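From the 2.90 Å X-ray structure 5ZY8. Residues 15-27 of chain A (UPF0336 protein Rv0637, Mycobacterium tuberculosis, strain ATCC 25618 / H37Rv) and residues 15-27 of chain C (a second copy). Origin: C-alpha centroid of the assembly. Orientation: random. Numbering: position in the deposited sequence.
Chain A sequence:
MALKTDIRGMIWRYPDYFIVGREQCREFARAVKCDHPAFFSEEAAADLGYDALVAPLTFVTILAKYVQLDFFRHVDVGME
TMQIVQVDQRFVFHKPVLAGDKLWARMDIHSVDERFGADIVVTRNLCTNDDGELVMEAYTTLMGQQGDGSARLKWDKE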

# COMPACT_ATOMS: atom_id res chain seq x y z
N PRO A 15 13.58 -11.92 11.66
CA PRO A 15 14.45 -11.08 12.50
C PRO A 15 13.91 -9.68 12.77
O PRO A 15 14.61 -8.89 13.41
CB PRO A 15 15.75 -11.03 11.67
CG PRO A 15 15.31 -11.18 10.28
CD PRO A 15 14.11 -12.09 10.30
N ASP A 16 12.72 -9.34 12.31
CA ASP A 16 12.18 -8.01 12.53
C ASP A 16 10.80 -8.10 13.17
O ASP A 16 10.11 -9.11 13.07
CB ASP A 16 12.10 -7.23 11.23
CG ASP A 16 12.05 -5.74 11.47
OD1 ASP A 16 12.18 -5.32 12.65
OD2 ASP A 16 11.87 -4.99 10.48
N TYR A 17 10.40 -7.01 13.82
CA TYR A 17 9.03 -6.87 14.29
C TYR A 17 8.18 -6.22 13.20
O TYR A 17 8.69 -5.70 12.20
CB TYR A 17 8.95 -6.06 15.59
CG TYR A 17 9.56 -4.66 15.57
CD1 TYR A 17 8.84 -3.57 15.08
CD2 TYR A 17 10.82 -4.42 16.10
CE1 TYR A 17 9.39 -2.29 15.08
CE2 TYR A 17 11.37 -3.16 16.11
CZ TYR A 17 10.65 -2.09 15.60
OH TYR A 17 11.21 -0.83 15.62
N PHE A 18 6.86 -6.28 13.39
CA PHE A 18 5.89 -5.81 12.41
C PHE A 18 4.85 -4.93 13.09
O PHE A 18 4.23 -5.35 14.07
CB PHE A 18 5.26 -7.02 11.71
CG PHE A 18 4.20 -6.68 10.70
CD1 PHE A 18 2.88 -6.44 11.10
CD2 PHE A 18 4.50 -6.64 9.35
CE1 PHE A 18 1.90 -6.13 10.17
CE2 PHE A 18 3.52 -6.34 8.41
CZ PHE A 18 2.22 -6.08 8.83
N ILE A 19 4.67 -3.71 12.60
CA ILE A 19 3.67 -2.78 13.14
C ILE A 19 2.42 -2.82 12.28
O ILE A 19 2.48 -2.68 11.05
CB ILE A 19 4.22 -1.35 13.25
CG1 ILE A 19 5.39 -1.31 14.23
CG2 ILE A 19 3.11 -0.40 13.66
CD1 ILE A 19 4.98 -1.54 15.65
N VAL A 20 1.27 -3.03 12.92
CA VAL A 20 -0.01 -3.00 12.23
C VAL A 20 -0.35 -1.53 11.97
O VAL A 20 -0.72 -0.81 12.90
CB VAL A 20 -1.10 -3.70 13.03
CG1 VAL A 20 -2.43 -3.66 12.29
CG2 VAL A 20 -0.69 -5.14 13.31
N GLY A 21 -0.25 -1.10 10.72
CA GLY A 21 -0.36 0.32 10.39
C GLY A 21 -1.79 0.74 10.15
O GLY A 21 -2.54 0.07 9.42
N ARG A 22 -2.18 1.86 10.77
CA ARG A 22 -3.56 2.34 10.68
C ARG A 22 -3.97 2.59 9.23
O ARG A 22 -4.92 1.97 8.72
CB ARG A 22 -3.70 3.61 11.52
CG ARG A 22 -5.09 4.20 11.57
CD ARG A 22 -5.01 5.48 12.38
NE ARG A 22 -6.26 6.21 12.56
CZ ARG A 22 -6.53 7.37 11.96
NH1 ARG A 22 -5.66 7.89 11.10
NH2 ARG A 22 -7.66 8.01 12.21
N GLU A 23 -3.27 3.50 8.54
CA GLU A 23 -3.70 3.87 7.20
C GLU A 23 -3.64 2.68 6.25
O GLU A 23 -4.48 2.56 5.34
CB GLU A 23 -2.82 5.01 6.67
CG GLU A 23 -2.54 6.14 7.67
CD GLU A 23 -3.79 6.76 8.29
OE1 GLU A 23 -4.80 6.92 7.58
OE2 GLU A 23 -3.77 7.11 9.49
N GLN A 24 -2.68 1.77 6.44
CA GLN A 24 -2.57 0.62 5.56
C GLN A 24 -3.73 -0.37 5.78
O GLN A 24 -4.33 -0.85 4.81
CB GLN A 24 -1.22 -0.04 5.79
CG GLN A 24 -0.82 -1.09 4.80
CD GLN A 24 0.54 -1.66 5.14
OE1 GLN A 24 0.97 -1.61 6.30
NE2 GLN A 24 1.24 -2.19 4.14
N CYS A 25 -4.08 -0.65 7.04
CA CYS A 25 -5.29 -1.41 7.33
C CYS A 25 -6.48 -0.83 6.61
O CYS A 25 -7.25 -1.55 5.96
CB CYS A 25 -5.58 -1.37 8.83
SG CYS A 25 -4.60 -2.41 9.81
N ARG A 26 -6.67 0.48 6.75
CA ARG A 26 -7.79 1.14 6.10
C ARG A 26 -7.77 0.90 4.60
O ARG A 26 -8.80 0.58 4.01
CB ARG A 26 -7.72 2.63 6.40
CG ARG A 26 -8.12 3.08 7.79
CD ARG A 26 -8.23 4.59 7.74
NE ARG A 26 -8.94 5.17 8.86
CZ ARG A 26 -8.72 6.41 9.29
NH1 ARG A 26 -7.81 7.17 8.69
NH2 ARG A 26 -9.41 6.89 10.30
N GLU A 27 -6.59 1.03 3.97
CA GLU A 27 -6.51 0.85 2.53
C GLU A 27 -6.71 -0.61 2.15
O GLU A 27 -7.45 -0.93 1.21
CB GLU A 27 -5.17 1.37 2.01
CG GLU A 27 -5.03 2.90 1.93
CD GLU A 27 -6.04 3.56 1.00
OE1 GLU A 27 -6.50 2.89 0.05
OE2 GLU A 27 -6.35 4.76 1.19
N PRO C 15 -10.68 16.48 8.46
CA PRO C 15 -11.27 16.14 9.77
C PRO C 15 -10.64 14.93 10.46
O PRO C 15 -11.10 14.55 11.54
CB PRO C 15 -12.74 15.86 9.42
CG PRO C 15 -12.70 15.39 8.00
CD PRO C 15 -11.57 16.13 7.34
N ASP C 16 -9.62 14.32 9.87
CA ASP C 16 -8.97 13.15 10.42
C ASP C 16 -7.47 13.40 10.52
O ASP C 16 -6.92 14.23 9.81
CB ASP C 16 -9.24 11.91 9.55
CG ASP C 16 -8.96 10.60 10.27
OD1 ASP C 16 -8.62 10.61 11.47
OD2 ASP C 16 -9.07 9.56 9.58
N TYR C 17 -6.82 12.67 11.42
CA TYR C 17 -5.37 12.66 11.46
C TYR C 17 -4.82 11.51 10.60
O TYR C 17 -5.55 10.62 10.17
CB TYR C 17 -4.87 12.58 12.89
CG TYR C 17 -5.34 11.38 13.68
CD1 TYR C 17 -4.67 10.16 13.59
CD2 TYR C 17 -6.43 11.47 14.52
CE1 TYR C 17 -5.08 9.07 14.32
CE2 TYR C 17 -6.85 10.38 15.26
CZ TYR C 17 -6.17 9.18 15.15
OH TYR C 17 -6.59 8.09 15.88
N PHE C 18 -3.52 11.55 10.37
CA PHE C 18 -2.84 10.58 9.52
C PHE C 18 -1.61 10.08 10.27
O PHE C 18 -0.78 10.88 10.69
CB PHE C 18 -2.45 11.24 8.18
CG PHE C 18 -1.66 10.37 7.26
CD1 PHE C 18 -0.27 10.25 7.39
CD2 PHE C 18 -2.27 9.70 6.21
CE1 PHE C 18 0.47 9.46 6.52
CE2 PHE C 18 -1.54 8.91 5.33
CZ PHE C 18 -0.17 8.79 5.49
N ILE C 19 -1.50 8.76 10.43
CA ILE C 19 -0.33 8.16 11.06
C ILE C 19 0.63 7.73 9.97
O ILE C 19 0.25 6.97 9.06
CB ILE C 19 -0.70 6.96 11.95
CG1 ILE C 19 -1.63 7.37 13.08
CG2 ILE C 19 0.58 6.36 12.52
CD1 ILE C 19 -0.95 8.13 14.17
N VAL C 20 1.87 8.20 10.04
CA VAL C 20 2.88 7.78 9.09
C VAL C 20 3.32 6.37 9.50
O VAL C 20 4.04 6.20 10.49
CB VAL C 20 4.06 8.76 9.06
CG1 VAL C 20 5.08 8.30 8.04
CG2 VAL C 20 3.57 10.15 8.73
N GLY C 21 2.90 5.37 8.72
CA GLY C 21 3.01 3.98 9.13
C GLY C 21 4.33 3.36 8.71
O GLY C 21 4.76 3.52 7.56
N ARG C 22 4.96 2.64 9.64
CA ARG C 22 6.30 2.07 9.42
C ARG C 22 6.33 1.16 8.19
O ARG C 22 7.03 1.46 7.21
CB ARG C 22 6.75 1.30 10.67
CG ARG C 22 8.13 0.64 10.57
CD ARG C 22 8.43 -0.13 11.85
NE ARG C 22 9.73 -0.82 11.85
CZ ARG C 22 9.88 -2.14 11.90
NH1 ARG C 22 8.82 -2.93 11.93
NH2 ARG C 22 11.09 -2.68 11.91
N GLU C 23 5.57 0.06 8.22
CA GLU C 23 5.66 -0.91 7.12
C GLU C 23 5.25 -0.27 5.80
O GLU C 23 5.82 -0.57 4.75
CB GLU C 23 4.77 -2.14 7.36
CG GLU C 23 4.81 -2.81 8.74
CD GLU C 23 6.22 -3.20 9.20
OE1 GLU C 23 6.45 -3.18 10.43
OE2 GLU C 23 7.06 -3.57 8.34
N GLN C 24 4.28 0.65 5.86
CA GLN C 24 3.81 1.27 4.64
C GLN C 24 4.90 2.15 4.03
O GLN C 24 5.10 2.13 2.81
CB GLN C 24 2.54 2.07 4.93
CG GLN C 24 1.86 2.63 3.71
CD GLN C 24 0.61 3.39 4.06
OE1 GLN C 24 0.43 3.83 5.20
NE2 GLN C 24 -0.26 3.58 3.07
N CYS C 25 5.61 2.91 4.88
CA CYS C 25 6.77 3.68 4.43
C CYS C 25 7.80 2.80 3.73
O CYS C 25 8.27 3.14 2.64
CB CYS C 25 7.43 4.38 5.62
SG CYS C 25 6.59 5.85 6.12
N ARG C 26 8.19 1.70 4.37
CA ARG C 26 9.19 0.82 3.76
C ARG C 26 8.73 0.31 2.39
O ARG C 26 9.53 0.27 1.45
CB ARG C 26 9.54 -0.31 4.72
CG ARG C 26 10.37 0.22 5.89
CD ARG C 26 11.14 -0.84 6.68
NE ARG C 26 10.32 -1.88 7.30
CZ ARG C 26 10.73 -2.60 8.33
NH1 ARG C 26 11.94 -2.38 8.85
NH2 ARG C 26 9.95 -3.54 8.86
N GLU C 27 7.45 -0.04 2.25
CA GLU C 27 6.95 -0.47 0.94
C GLU C 27 6.95 0.68 -0.06
O GLU C 27 7.30 0.50 -1.23
CB GLU C 27 5.54 -1.07 1.07
CG GLU C 27 5.49 -2.49 1.58
CD GLU C 27 6.24 -3.45 0.67
OE1 GLU C 27 6.32 -3.20 -0.56
OE2 GLU C 27 6.76 -4.46 1.18
O HOH W 1 8.16 -6.34 9.68
O HOH W 2 3.32 0.02 10.23
O HOH W 3 -0.38 4.38 9.61
O HOH W 4 0.32 2.40 7.59
O HOH W 5 2.19 0.60 7.84

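The two stretches, copies of one sequence, pair reciprocally: polar groups of residues 16-19 of each chain meet the first turns of helix 22-27 of the other. In each half, one aspartate receives two arginines. Asp16(A) OD2 forms salt bridges with Arg22(C) NH2 at 2.8 Å and Arg26(C) NH2 at 2.9 Å; in the other half, Arg22(A) NH2 lies 2.9 Å from Asp16(C) OD1 and Arg26(A) NH2 lies 2.8 Å from Asp16(C) OD2. The Asp16 carboxylate, with Glu23 from the arginines' own chain, offsets the charge of two guanidinium groups that approach each other closely within one helix.

Each Arg22 also donates from NH1 to a backbone carbonyl, Arg22(C) NH1 to Tyr17(A) O at 2.8 Å and Arg22(A) NH1 to Tyr17(C) O at 2.9 Å. The same guanidinium lies flat on the tyrosine ring, with centres 3.9 Å apart in both copies, so it combines in-plane hydrogen bonding with cation-pi stacking. Glu23 accepts the amide of Ile19, two residues further on: Ile19(A) N reaches Glu23(C) OE1 at 2.9 Å, and Ile19(C) N reaches Glu23(A) OE2 at 3.0 Å, both nearly linear. Intrachain salt bridges to Arg22 and Arg26 hold this carboxylate in place, while its CG packs over the face of the partner's Phe18 ring.

Water extends the pairing. Water 2 links Ile19(A) O to Glu23(C) N, and water 3 links Ile19(C) O to Glu23(A) N, using amides in the first helical turn that lack an intrahelical acceptor. Waters 4 and 5 bridge each Gln24 side-chain OE1 to the opposing Gln24 backbone N.

Around this polar network, Ile19(A) CG1 rests 4.0 Å from Arg22(C) CD, a van der Waals contact with the arginine's aliphatic end. The helix axes run at 75° and approach to 9.3 Å, each helix meets the partner's strand at 100° (axes 8.6 Å), and the contact buries 826 Å² in total.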